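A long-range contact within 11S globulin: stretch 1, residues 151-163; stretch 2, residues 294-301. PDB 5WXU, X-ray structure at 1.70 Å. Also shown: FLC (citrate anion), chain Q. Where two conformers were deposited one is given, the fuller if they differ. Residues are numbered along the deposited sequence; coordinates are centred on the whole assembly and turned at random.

Stretch 1 (151-163) VHFIRQGDVIALP
Stretch 2 294-301: RIKENLLN

Contacts between sequence-distant segments can combine a short antiparallel ladder with a salt bridge, and 11S globulin offers a compact example. Stretch 1 is two strands joined by a turn: the first runs to R155, a type II turn spans R155 to D158, closed by D158 N to R155 O at 3.0 Å, and the second covers 158-162. Strand 296-298 lies antiparallel to this second strand, at 167° and 4.5 Å between axes. D158 faces N298 (CA-CA 4.0 Å) and I160 faces K296 (CA-CA 4.2 Å) as non-hydrogen-bonded pairs. Between them, V159 and E297 bond reciprocally, V159 N to E297 O at 2.9 Å and E297 N to V159 O at 3.1 Å. The ladder is extended by A161 N to I295 O (2.8 Å) and L299 N to G157 O (2.9 Å). G157, at phi/psi 101/-17, must be glycine: a CB would clash with L300 CB and N298 OD1.

On the face bearing D158, I160, K296 and N298, K296 (chi1 p, then t, t, p) brings NZ 2.8 Å from D158 OD2, a salt bridge. N298 (chi1 t, chi2 -76°) spends ND2 on Q156 O and D158 OD1, each 2.9 Å away, tying turn to strand. Apolar contacts add to this: I160 CG2 meets I295 CG2 at 3.2 Å, while on the other face, where V159 and E297 point, V159 CG2 lies 3.8 Å from L299 CD1.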

ATOM      1  N   VAL B 151     -23.687  16.969   9.553  1.00 19.55           N
ATOM      2  CA  VAL B 151     -23.357  18.288   9.107  1.00 21.38           C
ATOM      3  C   VAL B 151     -22.128  18.745   9.877  1.00 21.24           C
ATOM      4  O   VAL B 151     -21.822  18.185  10.947  1.00 24.59           O
ATOM      5  CB  VAL B 151     -24.595  19.217   9.152  1.00 25.71           C
ATOM      6  CG1 VAL B 151     -25.619  18.652   8.128  1.00 25.74           C
ATOM      7  CG2 VAL B 151     -25.209  19.355  10.550  1.00 25.39           C
ATOM      8  N   HIS B 152     -21.412  19.676   9.283  1.00 20.01           N
ATOM      9  CA  HIS B 152     -20.142  20.156   9.799  1.00 21.17           C
ATOM     10  C   HIS B 152     -20.266  21.603  10.178  1.00 22.70           C
ATOM     11  O   HIS B 152     -20.817  22.369   9.424  1.00 21.59           O
ATOM     12  CB  HIS B 152     -19.089  19.954   8.803  1.00 21.57           C
ATOM     13  CG  HIS B 152     -18.918  18.533   8.373  1.00 23.45           C
ATOM     14  ND1 HIS B 152     -18.003  17.688   8.948  1.00 25.87           N
ATOM     15  CD2 HIS B 152     -19.564  17.801   7.427  1.00 23.88           C
ATOM     16  CE1 HIS B 152     -18.082  16.495   8.362  1.00 24.62           C
ATOM     17  NE2 HIS B 152     -19.046  16.531   7.472  1.00 23.11           N
ATOM     18  N   PHE B 153     -19.690  21.967  11.330  1.00 22.04           N
ATOM     19  CA  PHE B 153     -19.804  23.324  11.799  1.00 22.61           C
ATOM     20  C   PHE B 153     -18.488  23.961  11.466  1.00 20.60           C
ATOM     21  O   PHE B 153     -17.441  23.624  12.035  1.00 23.23           O
ATOM     22  CB  PHE B 153     -20.159  23.325  13.277  1.00 28.29           C
ATOM     23  CG  PHE B 153     -21.440  22.633  13.540  1.00 33.81           C
ATOM     24  CD1 PHE B 153     -21.484  21.245  13.669  1.00 39.18           C
ATOM     25  CD2 PHE B 153     -22.620  23.329  13.520  1.00 40.56           C
ATOM     26  CE1 PHE B 153     -22.682  20.586  13.849  1.00 42.60           C
ATOM     27  CE2 PHE B 153     -23.830  22.676  13.704  1.00 40.66           C
ATOM     28  CZ  PHE B 153     -23.863  21.314  13.866  1.00 42.97           C
ATOM     29  N   ILE B 154     -18.531  24.904  10.557  1.00 18.43           N
ATOM     30  CA  ILE B 154     -17.331  25.529  10.007  1.00 19.33           C
ATOM     31  C   ILE B 154     -17.150  26.938  10.573  1.00 20.58           C
ATOM     32  O   ILE B 154     -18.124  27.618  10.976  1.00 19.96           O
ATOM     33  CB  ILE B 154     -17.286  25.504   8.465  1.00 20.90           C
ATOM     34  CG1 ILE B 154     -18.438  26.339   7.874  1.00 20.39           C
ATOM     35  CG2 ILE B 154     -17.246  24.058   7.978  1.00 19.58           C
ATOM     36  CD1 ILE B 154     -18.379  26.620   6.400  1.00 20.14           C
ATOM     37  N   ARG B 155     -15.898  27.352  10.649  1.00 19.29           N
ATOM     38  CA  ARG B 155     -15.591  28.704  11.202  1.00 22.95           C
ATOM     39  C   ARG B 155     -14.323  29.190  10.628  1.00 21.68           C
ATOM     40  O   ARG B 155     -13.567  28.411  10.049  1.00 18.19           O
ATOM     41  CB  ARG B 155     -15.513  28.648  12.747  1.00 24.44           C
ATOM     42  CG  ARG B 155     -14.323  27.856  13.300  1.00 27.09           C
ATOM     43  CD  ARG B 155     -14.420  27.648  14.814  1.00 32.25           C
ATOM     44  NE  ARG B 155     -13.418  26.627  15.219  1.00 37.62           N
ATOM     45  CZ  ARG B 155     -12.160  26.853  15.625  1.00 39.30           C
ATOM     46  NH1 ARG B 155     -11.651  28.090  15.735  1.00 38.61           N
ATOM     47  NH2 ARG B 155     -11.377  25.812  15.901  1.00 38.97           N
ATOM     48  N   GLN B 156     -14.069  30.492  10.810  1.00 20.14           N
ATOM     49  CA  GLN B 156     -12.911  31.138  10.301  1.00 19.62           C
ATOM     50  C   GLN B 156     -11.631  30.339  10.659  1.00 18.77           C
ATOM     51  O   GLN B 156     -11.443  29.942  11.842  1.00 20.71           O
ATOM     52  CB  GLN B 156     -12.792  32.592  10.853  1.00 22.26           C
ATOM     53  CG  GLN B 156     -11.577  33.346  10.311  1.00 22.62           C
ATOM     54  CD  GLN B 156     -11.436  34.795  10.850  1.00 29.78           C
ATOM     55  OE1 GLN B 156     -12.185  35.198  11.699  1.00 33.32           O
ATOM     56  NE2 GLN B 156     -10.385  35.484  10.442  1.00 34.85           N
ATOM     57  N   GLY B 157     -10.802  30.113   9.633  1.00 18.51           N
ATOM     58  CA  GLY B 157      -9.553  29.388   9.786  1.00 17.26           C
ATOM     59  C   GLY B 157      -9.650  27.920   9.322  1.00 18.86           C
ATOM     60  O   GLY B 157      -8.617  27.267   9.148  1.00 17.76           O
ATOM     61  N   ASP B 158     -10.870  27.404   9.177  1.00 18.03           N
ATOM     62  CA  ASP B 158     -11.083  26.063   8.632  1.00 19.48           C
ATOM     63  C   ASP B 158     -10.635  25.940   7.200  1.00 19.31           C
ATOM     64  O   ASP B 158     -10.849  26.810   6.376  1.00 18.20           O
ATOM     65  CB  ASP B 158     -12.546  25.620   8.774  1.00 18.93           C
ATOM     66  CG  ASP B 158     -12.931  25.219  10.160  1.00 19.67           C
ATOM     67  OD1 ASP B 158     -12.110  25.110  11.023  1.00 22.67           O
ATOM     68  OD2 ASP B 158     -14.128  24.936  10.424  1.00 21.94           O
ATOM     69  N   VAL B 159      -9.997  24.804   6.891  1.00 19.40           N
ATOM     70  CA  VAL B 159      -9.698  24.451   5.565  1.00 19.23           C
ATOM     71  C   VAL B 159     -10.430  23.157   5.403  1.00 18.55           C
ATOM     72  O   VAL B 159     -10.212  22.208   6.154  1.00 19.25           O
ATOM     73  CB  VAL B 159      -8.209  24.262   5.317  1.00 19.02           C
ATOM     74  CG1 VAL B 159      -7.982  23.831   3.898  1.00 19.57           C
ATOM     75  CG2 VAL B 159      -7.457  25.549   5.551  1.00 20.99           C
ATOM     76  N   ILE B 160     -11.271  23.087   4.380  1.00 17.73           N
ATOM     77  CA  ILE B 160     -12.172  21.952   4.173  1.00 18.59           C
ATOM     78  C   ILE B 160     -11.784  21.299   2.847  1.00 17.56           C
ATOM     79  O   ILE B 160     -11.566  21.982   1.867  1.00 18.23           O
ATOM     80  CB  ILE B 160     -13.647  22.436   4.019  1.00 19.05           C
ATOM     81  CG1 ILE B 160     -14.116  23.276   5.216  1.00 22.37           C
ATOM     82  CG2 ILE B 160     -14.641  21.318   3.793  1.00 20.12           C
ATOM     83  CD1 ILE B 160     -15.014  24.444   4.824  1.00 21.20           C
ATOM     84  N   ALA B 161     -11.736  19.983   2.808  1.00 15.05           N
ATOM     85  CA  ALA B 161     -11.293  19.253   1.670  1.00 15.47           C
ATOM     86  C   ALA B 161     -12.380  18.410   1.154  1.00 16.88           C
ATOM     87  O   ALA B 161     -12.883  17.523   1.900  1.00 18.56           O
ATOM     88  CB  ALA B 161     -10.089  18.351   2.059  1.00 17.51           C
ATOM     89  N   LEU B 162     -12.735  18.575  -0.118  1.00 16.54           N
ATOM     90  CA  LEU B 162     -13.819  17.749  -0.706  1.00 18.05           C
ATOM     91  C   LEU B 162     -13.455  17.127  -2.033  1.00 16.42           C
ATOM     92  O   LEU B 162     -12.902  17.788  -2.904  1.00 17.89           O
ATOM     93  CB  LEU B 162     -15.039  18.640  -0.940  1.00 20.32           C
ATOM     94  CG  LEU B 162     -15.727  19.195   0.326  1.00 23.69           C
ATOM     95  CD1 LEU B 162     -16.848  20.187   0.076  1.00 29.88           C
ATOM     96  CD2 LEU B 162     -16.263  18.075   1.160  1.00 25.85           C
ATOM     97  N   PRO B 163     -13.792  15.847  -2.251  1.00 17.33           N
ATOM     98  CA  PRO B 163     -13.573  15.232  -3.534  1.00 17.03           C
ATOM     99  C   PRO B 163     -14.481  15.770  -4.627  1.00 17.19           C
ATOM    100  O   PRO B 163     -15.627  16.264  -4.385  1.00 16.94           O
ATOM    101  CB  PRO B 163     -13.883  13.740  -3.278  1.00 17.62           C
ATOM    102  CG  PRO B 163     -13.801  13.614  -1.798  1.00 19.43           C
ATOM    103  CD  PRO B 163     -14.286  14.877  -1.263  1.00 17.66           C
ATOM    104  N   ARG B 294     -12.870  12.655   8.309  0.58 20.48           N
ATOM    105  CA  ARG B 294     -12.705  14.055   8.701  0.58 19.36           C
ATOM    106  C   ARG B 294     -12.481  14.850   7.414  0.58 18.05           C
ATOM    107  O   ARG B 294     -11.690  14.448   6.531  0.58 17.27           O
ATOM    108  CB  ARG B 294     -11.556  14.244   9.748  0.58 18.98           C
ATOM    109  CG  ARG B 294     -11.109  15.655  10.211  0.58 21.00           C
ATOM    110  CD  ARG B 294      -9.999  15.588  11.335  0.58 20.03           C
ATOM    111  NE  ARG B 294      -8.827  16.403  10.999  0.58 26.80           N
ATOM    112  CZ  ARG B 294      -7.562  16.058  11.221  0.58 27.09           C
ATOM    113  NH1 ARG B 294      -7.201  14.949  11.825  0.58 21.99           N
ATOM    114  NH2 ARG B 294      -6.615  16.876  10.819  0.58 36.18           N
ATOM    115  N   ILE B 295     -13.149  15.998   7.319  0.58 18.23           N
ATOM    116  CA  ILE B 295     -13.141  16.822   6.105  0.58 19.54           C
ATOM    117  C   ILE B 295     -12.350  18.142   6.278  0.58 18.49           C
ATOM    118  O   ILE B 295     -11.961  18.809   5.294  0.58 18.54           O
ATOM    119  CB  ILE B 295     -14.597  17.129   5.731  0.58 22.56           C
ATOM    120  CG1 ILE B 295     -15.297  15.908   5.138  0.58 21.23           C
ATOM    121  CG2 ILE B 295     -14.734  18.278   4.785  0.58 30.68           C
ATOM    122  CD1 ILE B 295     -14.540  15.211   4.059  0.58 18.37           C
ATOM    123  N   LYS B 296     -12.114  18.515   7.513  1.00 17.17           N
ATOM    124  CA  LYS B 296     -11.516  19.823   7.737  1.00 19.55           C
ATOM    125  C   LYS B 296     -10.611  19.882   8.926  1.00 21.32           C
ATOM    126  O   LYS B 296     -10.675  19.026   9.801  1.00 20.05           O
ATOM    127  CB  LYS B 296     -12.641  20.848   7.943  1.00 19.83           C
ATOM    128  CG  LYS B 296     -13.425  20.671   9.193  1.00 22.84           C
ATOM    129  CD  LYS B 296     -14.635  21.584   9.096  1.00 25.69           C
ATOM    130  CE  LYS B 296     -15.390  21.696  10.376  1.00 26.72           C
ATOM    131  NZ  LYS B 296     -14.611  22.336  11.465  1.00 28.18           N
ATOM    132  N   GLU B 297      -9.822  20.957   8.965  1.00 19.09           N
ATOM    133  CA  GLU B 297      -9.027  21.299  10.120  1.00 21.20           C
ATOM    134  C   GLU B 297      -8.895  22.816  10.165  1.00 20.17           C
ATOM    135  O   GLU B 297      -8.805  23.465   9.136  1.00 19.16           O
ATOM    136  CB  GLU B 297      -7.669  20.665   9.926  1.00 24.49           C
ATOM    137  CG  GLU B 297      -6.709  20.791  11.101  1.00 27.78           C
ATOM    138  CD  GLU B 297      -5.668  19.698  11.161  1.00 30.16           C
ATOM    139  OE1 GLU B 297      -6.018  18.518  10.906  1.00 34.10           O
ATOM    140  OE2 GLU B 297      -4.481  19.971  11.440  1.00 30.29           O
ATOM    141  N   ASN B 298      -8.843  23.332  11.367  1.00 19.08           N
ATOM    142  CA  ASN B 298      -8.663  24.771  11.594  1.00 18.76           C
ATOM    143  C   ASN B 298      -7.194  25.109  11.765  1.00 21.81           C
ATOM    144  O   ASN B 298      -6.464  24.465  12.525  1.00 26.43           O
ATOM    145  CB  ASN B 298      -9.508  25.227  12.800  1.00 19.45           C
ATOM    146  CG  ASN B 298      -9.630  26.706  12.857  1.00 24.56           C
ATOM    147  OD1 ASN B 298      -8.688  27.387  13.242  1.00 23.02           O
ATOM    148  ND2 ASN B 298     -10.798  27.220  12.490  1.00 25.60           N
ATOM    149  N   LEU B 299      -6.730  26.104  11.011  1.00 18.60           N
ATOM    150  CA  LEU B 299      -5.306  26.462  11.007  1.00 18.97           C
ATOM    151  C   LEU B 299      -5.065  27.787  11.762  1.00 19.30           C
ATOM    152  O   LEU B 299      -3.930  28.221  11.752  1.00 20.44           O
ATOM    153  CB  LEU B 299      -4.824  26.599   9.617  1.00 19.98           C
ATOM    154  CG  LEU B 299      -4.873  25.346   8.786  1.00 21.16           C
ATOM    155  CD1 LEU B 299      -4.178  25.580   7.475  1.00 22.30           C
ATOM    156  CD2 LEU B 299      -4.230  24.147   9.557  1.00 22.87           C
ATOM    157  N   LEU B 300      -6.118  28.370  12.347  1.00 20.56           N
ATOM    158  CA  LEU B 300      -6.004  29.759  12.800  1.00 24.52           C
ATOM    159  C   LEU B 300      -5.359  29.962  14.128  1.00 28.14           C
ATOM    160  O   LEU B 300      -4.704  31.024  14.339  1.00 31.59           O
ATOM    161  CB  LEU B 300      -7.381  30.430  12.844  1.00 27.50           C
ATOM    162  CG  LEU B 300      -7.406  31.905  13.153  1.00 31.43           C
ATOM    163  CD1 LEU B 300      -6.374  32.692  12.371  1.00 29.75           C
ATOM    164  CD2 LEU B 300      -8.803  32.361  12.817  1.00 32.45           C
ATOM    165  N   ASN B 301      -5.561  29.023  15.050  1.00 27.12           N
ATOM    166  CA  ASN B 301      -4.934  29.132  16.370  0.68 31.87           C
ATOM    167  C   ASN B 301      -3.411  29.150  16.312  1.00 36.83           C
ATOM    168  O   ASN B 301      -2.778  28.241  15.746  1.00 35.19           O
ATOM    169  CB  ASN B 301      -5.305  27.977  17.333  0.68 34.14           C
ATOM    170  CG  ASN B 301      -5.080  28.347  18.818  0.68 30.40           C
ATOM    171  OD1 ASN B 301      -4.050  28.916  19.240  0.68 29.75           O
ATOM    172  ND2 ASN B 301      -6.034  27.985  19.618  0.68 33.66           N
TER
HETATM  173  CAC FLC Q 504     -17.496  19.795  13.962  1.00 66.22           C
HETATM  174  CA  FLC Q 504     -16.075  19.529  13.500  1.00 62.30           C
HETATM  175  CB  FLC Q 504     -15.896  18.267  12.621  1.00 63.11           C
HETATM  176  CBC FLC Q 504     -16.699  16.988  13.023  1.00 61.23           C
HETATM  177  CG  FLC Q 504     -14.999  18.470  11.354  1.00 62.03           C
HETATM  178  CGC FLC Q 504     -14.610  17.151  10.787  1.00 57.56           C
HETATM  179  OA1 FLC Q 504     -18.418  19.856  13.058  1.00 49.41           O
HETATM  180  OA2 FLC Q 504     -17.635  19.911  15.220  1.00 68.42           O
HETATM  181  OB1 FLC Q 504     -16.397  15.824  12.623  1.00 79.78           O
HETATM  182  OB2 FLC Q 504     -17.652  17.035  13.824  1.00 49.27           O
HETATM  183  OG1 FLC Q 504     -14.844  16.990   9.515  1.00 36.10           O
HETATM  184  OG2 FLC Q 504     -14.127  16.355  11.698  1.00 53.20           O
HETATM  185  OHB FLC Q 504     -16.944  18.647  11.632  1.00 43.05           O
HETATM  186  O   HOH W   1      -8.979  28.554  16.179  1.00 46.19           O